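Local coordinates for putative uncharacterized protein F9E10.5 (Arabidopsis thaliana, PDB 3AG7) that carries a J domain with co-chaperone activity and is required for chloroplast photorelocation movement, by modulating the distribution, appearance and disappearance of chloroplast actin filaments, at residues 15-29 with 88-100. Numbering follows the deposited sequence.
Sequences IRKWSSGKSGNIRSL and KVFELLQEAWDHF
Gly-24 and helix 80-100 share one water, which three groups grip. It accepts from Gly-24 N at 2.8 Å and donates to Leu-92 O and to Glu-95 OE1. This joins a type II turn, Lys-22 to Asn-25, to the last long helix of an auxilin-like J domain. No direct hydrogen bond links the two segments. Gly-24 has positive phi, and Gly-24 CA lies 4.1 Å from Ala-96 CA. The Ala-96 methyl packs on the turn there, with Ala-96 CB 3.6 Å from Gly-24 C.

Asn-25 ends the turn and is the N-cap of helix 26-30. Asn-25 OD1 takes Ser-28 N at 2.8 Å, with the donor above the carbonyl plane. Ile-26 then enters as a knob among Leu-93, Ala-96, Trp-97 and Phe-100. Ile-26 CG1 lies anti to the backbone N (chi1 -169°), and CG2 then faces Phe-100 CB. From CG1, the bend at chi2 brings CD1 to Leu-93 CD2.

Leu-92 is the second knob. It sits among Ile-15, Trp-18 and Ser-19 of helix 5-19 and Leu-29 of helix 26-30. Leu-92 CD1 lies 3.7 Å from Ser-19 CB and meets the Trp-18 ring at its edge. Trp-18 NE1 itself donates to Thr-32 O.

Arg-27 bonds through NE to Met-51 O and through NH2 to Ile-52 O. Arg-27 NH2 also lies at the edge of the Phe-100 ring, 3.9 Å from Phe-100 CE1, with guanidinium and ring planes 76° apart.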
# COMPACT_ATOMS: atom_id res chain seq x y z
N ILE A 15 -8.68 -3.46 -5.24
CA ILE A 15 -7.72 -3.85 -4.23
C ILE A 15 -7.60 -5.37 -4.14
O ILE A 15 -6.49 -5.89 -4.02
CB ILE A 15 -8.03 -3.23 -2.87
CG1 ILE A 15 -7.84 -1.71 -2.98
CG2 ILE A 15 -7.05 -3.82 -1.83
CD1 ILE A 15 -8.42 -0.98 -1.81
N ARG A 16 -8.73 -6.07 -4.27
CA ARG A 16 -8.72 -7.56 -4.26
C ARG A 16 -7.92 -8.13 -5.42
O ARG A 16 -7.13 -9.07 -5.22
CB ARG A 16 -10.14 -8.14 -4.29
CG ARG A 16 -10.83 -8.17 -2.93
CD ARG A 16 -12.22 -8.85 -3.03
NE ARG A 16 -13.02 -8.45 -4.20
CZ ARG A 16 -14.09 -7.65 -4.12
NH1 ARG A 16 -14.47 -7.17 -2.97
NH2 ARG A 16 -14.77 -7.33 -5.21
N LYS A 17 -8.09 -7.57 -6.61
CA LYS A 17 -7.42 -8.06 -7.81
C LYS A 17 -5.94 -7.75 -7.66
O LYS A 17 -5.10 -8.61 -7.89
CB LYS A 17 -8.02 -7.42 -9.07
CG LYS A 17 -7.20 -7.59 -10.34
CD LYS A 17 -7.56 -6.53 -11.42
CE LYS A 17 -7.40 -5.05 -10.97
NZ LYS A 17 -6.20 -4.68 -10.11
N TRP A 18 -5.63 -6.56 -7.15
CA TRP A 18 -4.23 -6.16 -6.99
C TRP A 18 -3.48 -7.01 -5.95
O TRP A 18 -2.33 -7.41 -6.16
CB TRP A 18 -4.12 -4.67 -6.72
CG TRP A 18 -2.70 -4.23 -6.39
CD1 TRP A 18 -1.70 -3.93 -7.28
CD2 TRP A 18 -2.16 -4.00 -5.10
NE1 TRP A 18 -0.56 -3.59 -6.62
CE2 TRP A 18 -0.81 -3.62 -5.27
CE3 TRP A 18 -2.68 -4.09 -3.81
CZ2 TRP A 18 0.02 -3.32 -4.19
CZ3 TRP A 18 -1.86 -3.83 -2.75
CH2 TRP A 18 -0.53 -3.44 -2.94
N SER A 19 -4.14 -7.36 -4.86
CA SER A 19 -3.44 -7.94 -3.74
C SER A 19 -3.39 -9.45 -3.86
O SER A 19 -2.67 -10.12 -3.10
CB SER A 19 -4.10 -7.54 -2.42
OG SER A 19 -5.43 -8.04 -2.29
N SER A 20 -4.18 -9.99 -4.79
CA SER A 20 -4.29 -11.46 -4.93
C SER A 20 -2.93 -12.10 -5.12
O SER A 20 -2.19 -11.74 -6.04
CB SER A 20 -5.11 -11.84 -6.15
OG SER A 20 -5.31 -13.25 -6.14
N GLY A 21 -2.64 -13.09 -4.27
CA GLY A 21 -1.38 -13.85 -4.34
C GLY A 21 -0.20 -13.03 -3.86
O GLY A 21 0.96 -13.46 -4.01
N LYS A 22 -0.48 -11.87 -3.27
CA LYS A 22 0.57 -11.02 -2.69
C LYS A 22 0.43 -10.90 -1.19
O LYS A 22 1.32 -10.43 -0.51
CB LYS A 22 0.49 -9.62 -3.28
CG LYS A 22 0.66 -9.56 -4.78
CD LYS A 22 0.65 -8.11 -5.20
CE LYS A 22 0.78 -7.99 -6.68
NZ LYS A 22 0.35 -6.64 -7.14
N SER A 23 -0.76 -11.21 -0.67
CA SER A 23 -1.00 -10.94 0.73
C SER A 23 0.05 -11.60 1.63
O SER A 23 0.51 -12.72 1.36
CB SER A 23 -2.45 -11.30 1.13
OG SER A 23 -2.50 -12.62 1.65
N GLY A 24 0.51 -10.85 2.63
CA GLY A 24 1.50 -11.31 3.57
C GLY A 24 2.94 -11.16 3.12
O GLY A 24 3.84 -11.47 3.86
N ASN A 25 3.14 -10.73 1.87
CA ASN A 25 4.49 -10.66 1.31
C ASN A 25 4.90 -9.23 1.04
O ASN A 25 4.40 -8.63 0.09
CB ASN A 25 4.58 -11.48 0.02
CG ASN A 25 5.99 -11.53 -0.50
OD1 ASN A 25 6.60 -10.49 -0.71
ND2 ASN A 25 6.55 -12.73 -0.62
N ILE A 26 5.81 -8.69 1.85
CA ILE A 26 5.97 -7.23 1.86
C ILE A 26 6.60 -6.77 0.55
O ILE A 26 6.26 -5.69 0.04
CB ILE A 26 6.80 -6.72 3.08
CG1 ILE A 26 6.75 -5.19 3.24
CG2 ILE A 26 8.29 -7.12 2.92
CD1 ILE A 26 5.36 -4.57 3.31
N ARG A 27 7.51 -7.56 0.01
CA ARG A 27 8.13 -7.17 -1.25
C ARG A 27 7.15 -7.24 -2.41
O ARG A 27 7.20 -6.42 -3.35
CB ARG A 27 9.32 -8.07 -1.53
CG ARG A 27 10.46 -7.86 -0.58
CD ARG A 27 11.54 -8.88 -0.88
NE ARG A 27 12.70 -8.75 0.00
CZ ARG A 27 12.86 -9.43 1.13
NH1 ARG A 27 11.89 -10.21 1.60
NH2 ARG A 27 13.98 -9.29 1.84
N SER A 28 6.27 -8.23 -2.40
CA SER A 28 5.25 -8.34 -3.48
C SER A 28 4.35 -7.09 -3.53
O SER A 28 4.01 -6.60 -4.62
CB SER A 28 4.37 -9.58 -3.28
OG SER A 28 5.10 -10.79 -3.48
N LEU A 29 3.96 -6.61 -2.35
CA LEU A 29 3.13 -5.39 -2.25
C LEU A 29 3.95 -4.15 -2.57
O LEU A 29 3.55 -3.36 -3.43
CB LEU A 29 2.54 -5.25 -0.85
CG LEU A 29 1.64 -6.41 -0.39
CD1 LEU A 29 1.30 -6.22 1.09
CD2 LEU A 29 0.35 -6.56 -1.28
N LYS A 88 -7.37 0.29 3.22
CA LYS A 88 -7.30 -1.12 2.81
C LYS A 88 -5.90 -1.53 2.45
O LYS A 88 -5.46 -2.60 2.81
CB LYS A 88 -8.23 -1.41 1.66
CG LYS A 88 -9.68 -1.14 1.99
CD LYS A 88 -10.14 -1.93 3.19
CE LYS A 88 -11.54 -1.46 3.59
NZ LYS A 88 -11.98 -2.13 4.84
N VAL A 89 -5.18 -0.68 1.70
CA VAL A 89 -3.82 -1.03 1.30
C VAL A 89 -2.88 -1.07 2.52
O VAL A 89 -2.02 -1.97 2.67
CB VAL A 89 -3.31 -0.06 0.22
CG1 VAL A 89 -1.85 -0.34 -0.08
CG2 VAL A 89 -4.18 -0.20 -1.05
N PHE A 90 -3.09 -0.12 3.42
CA PHE A 90 -2.27 0.00 4.61
C PHE A 90 -2.45 -1.22 5.50
O PHE A 90 -1.49 -1.69 6.07
CB PHE A 90 -2.67 1.27 5.37
CG PHE A 90 -1.76 1.61 6.50
CD1 PHE A 90 -0.43 1.96 6.25
CD2 PHE A 90 -2.19 1.55 7.80
CE1 PHE A 90 0.41 2.28 7.27
CE2 PHE A 90 -1.30 1.85 8.85
CZ PHE A 90 -0.03 2.19 8.59
N GLU A 91 -3.69 -1.68 5.65
CA GLU A 91 -3.93 -2.97 6.37
C GLU A 91 -3.08 -4.11 5.80
O GLU A 91 -2.46 -4.87 6.58
CB GLU A 91 -5.40 -3.38 6.32
CG GLU A 91 -6.30 -2.49 7.13
CD GLU A 91 -7.76 -2.94 7.06
OE1 GLU A 91 -8.11 -3.82 6.21
OE2 GLU A 91 -8.56 -2.43 7.87
N LEU A 92 -3.03 -4.23 4.47
CA LEU A 92 -2.25 -5.29 3.81
C LEU A 92 -0.78 -5.11 4.09
O LEU A 92 -0.10 -6.06 4.43
CB LEU A 92 -2.50 -5.32 2.31
CG LEU A 92 -3.91 -5.76 1.90
CD1 LEU A 92 -4.24 -5.26 0.50
CD2 LEU A 92 -4.07 -7.28 1.99
N LEU A 93 -0.32 -3.86 4.00
CA LEU A 93 1.10 -3.55 4.22
C LEU A 93 1.50 -3.90 5.65
O LEU A 93 2.54 -4.54 5.87
CB LEU A 93 1.39 -2.07 3.91
CG LEU A 93 1.45 -1.77 2.41
CD1 LEU A 93 1.76 -0.29 2.19
CD2 LEU A 93 2.51 -2.60 1.68
N GLN A 94 0.67 -3.53 6.63
CA GLN A 94 1.03 -3.80 8.02
C GLN A 94 1.14 -5.29 8.31
O GLN A 94 2.00 -5.71 9.09
CB GLN A 94 0.01 -3.17 8.98
CG GLN A 94 0.09 -1.69 9.04
CD GLN A 94 -0.08 -1.19 10.46
OE1 GLN A 94 -1.20 -0.99 10.93
NE2 GLN A 94 1.05 -1.01 11.16
N GLU A 95 0.22 -6.06 7.75
CA GLU A 95 0.16 -7.52 7.97
C GLU A 95 1.43 -8.09 7.36
O GLU A 95 2.04 -8.99 7.92
CB GLU A 95 -1.10 -8.07 7.27
CG GLU A 95 -1.25 -9.64 7.20
CD GLU A 95 -2.17 -10.26 6.04
OE1 GLU A 95 -2.75 -9.60 5.08
OE2 GLU A 95 -2.28 -11.52 6.10
N ALA A 96 1.83 -7.55 6.19
CA ALA A 96 3.02 -8.08 5.52
C ALA A 96 4.31 -7.69 6.21
O ALA A 96 5.25 -8.49 6.26
CB ALA A 96 3.03 -7.66 4.02
N TRP A 97 4.36 -6.47 6.75
CA TRP A 97 5.49 -5.98 7.55
C TRP A 97 5.73 -6.85 8.78
O TRP A 97 6.87 -7.26 9.10
CB TRP A 97 5.17 -4.55 7.98
CG TRP A 97 6.14 -3.91 8.96
CD1 TRP A 97 5.87 -3.52 10.24
CD2 TRP A 97 7.50 -3.52 8.70
NE1 TRP A 97 6.99 -2.94 10.81
CE2 TRP A 97 7.99 -2.91 9.88
CE3 TRP A 97 8.35 -3.62 7.59
CZ2 TRP A 97 9.29 -2.40 9.98
CZ3 TRP A 97 9.66 -3.13 7.69
CH2 TRP A 97 10.11 -2.54 8.89
N ASP A 98 4.64 -7.22 9.45
CA ASP A 98 4.82 -8.08 10.61
C ASP A 98 5.36 -9.48 10.24
O ASP A 98 6.20 -10.01 10.94
CB ASP A 98 3.51 -8.17 11.39
CG ASP A 98 3.67 -8.98 12.65
OD1 ASP A 98 4.11 -8.39 13.68
OD2 ASP A 98 3.44 -10.19 12.58
N HIS A 99 4.89 -10.05 9.13
CA HIS A 99 5.44 -11.31 8.62
C HIS A 99 6.91 -11.19 8.22
O HIS A 99 7.72 -12.04 8.57
CB HIS A 99 4.59 -11.78 7.42
CG HIS A 99 5.03 -13.08 6.82
ND1 HIS A 99 4.65 -14.31 7.35
CD2 HIS A 99 5.75 -13.35 5.71
CE1 HIS A 99 5.15 -15.27 6.59
NE2 HIS A 99 5.82 -14.72 5.59
N PHE A 100 7.26 -10.14 7.49
CA PHE A 100 8.66 -9.88 7.12
C PHE A 100 9.60 -9.91 8.33
O PHE A 100 10.70 -10.51 8.27
CB PHE A 100 8.76 -8.51 6.38
CG PHE A 100 10.17 -8.02 6.20
CD1 PHE A 100 11.04 -8.65 5.32
CD2 PHE A 100 10.66 -6.93 6.96
CE1 PHE A 100 12.39 -8.20 5.19
CE2 PHE A 100 11.99 -6.50 6.86
CZ PHE A 100 12.86 -7.15 5.97
O HOH W 1 -0.83 -8.56 3.44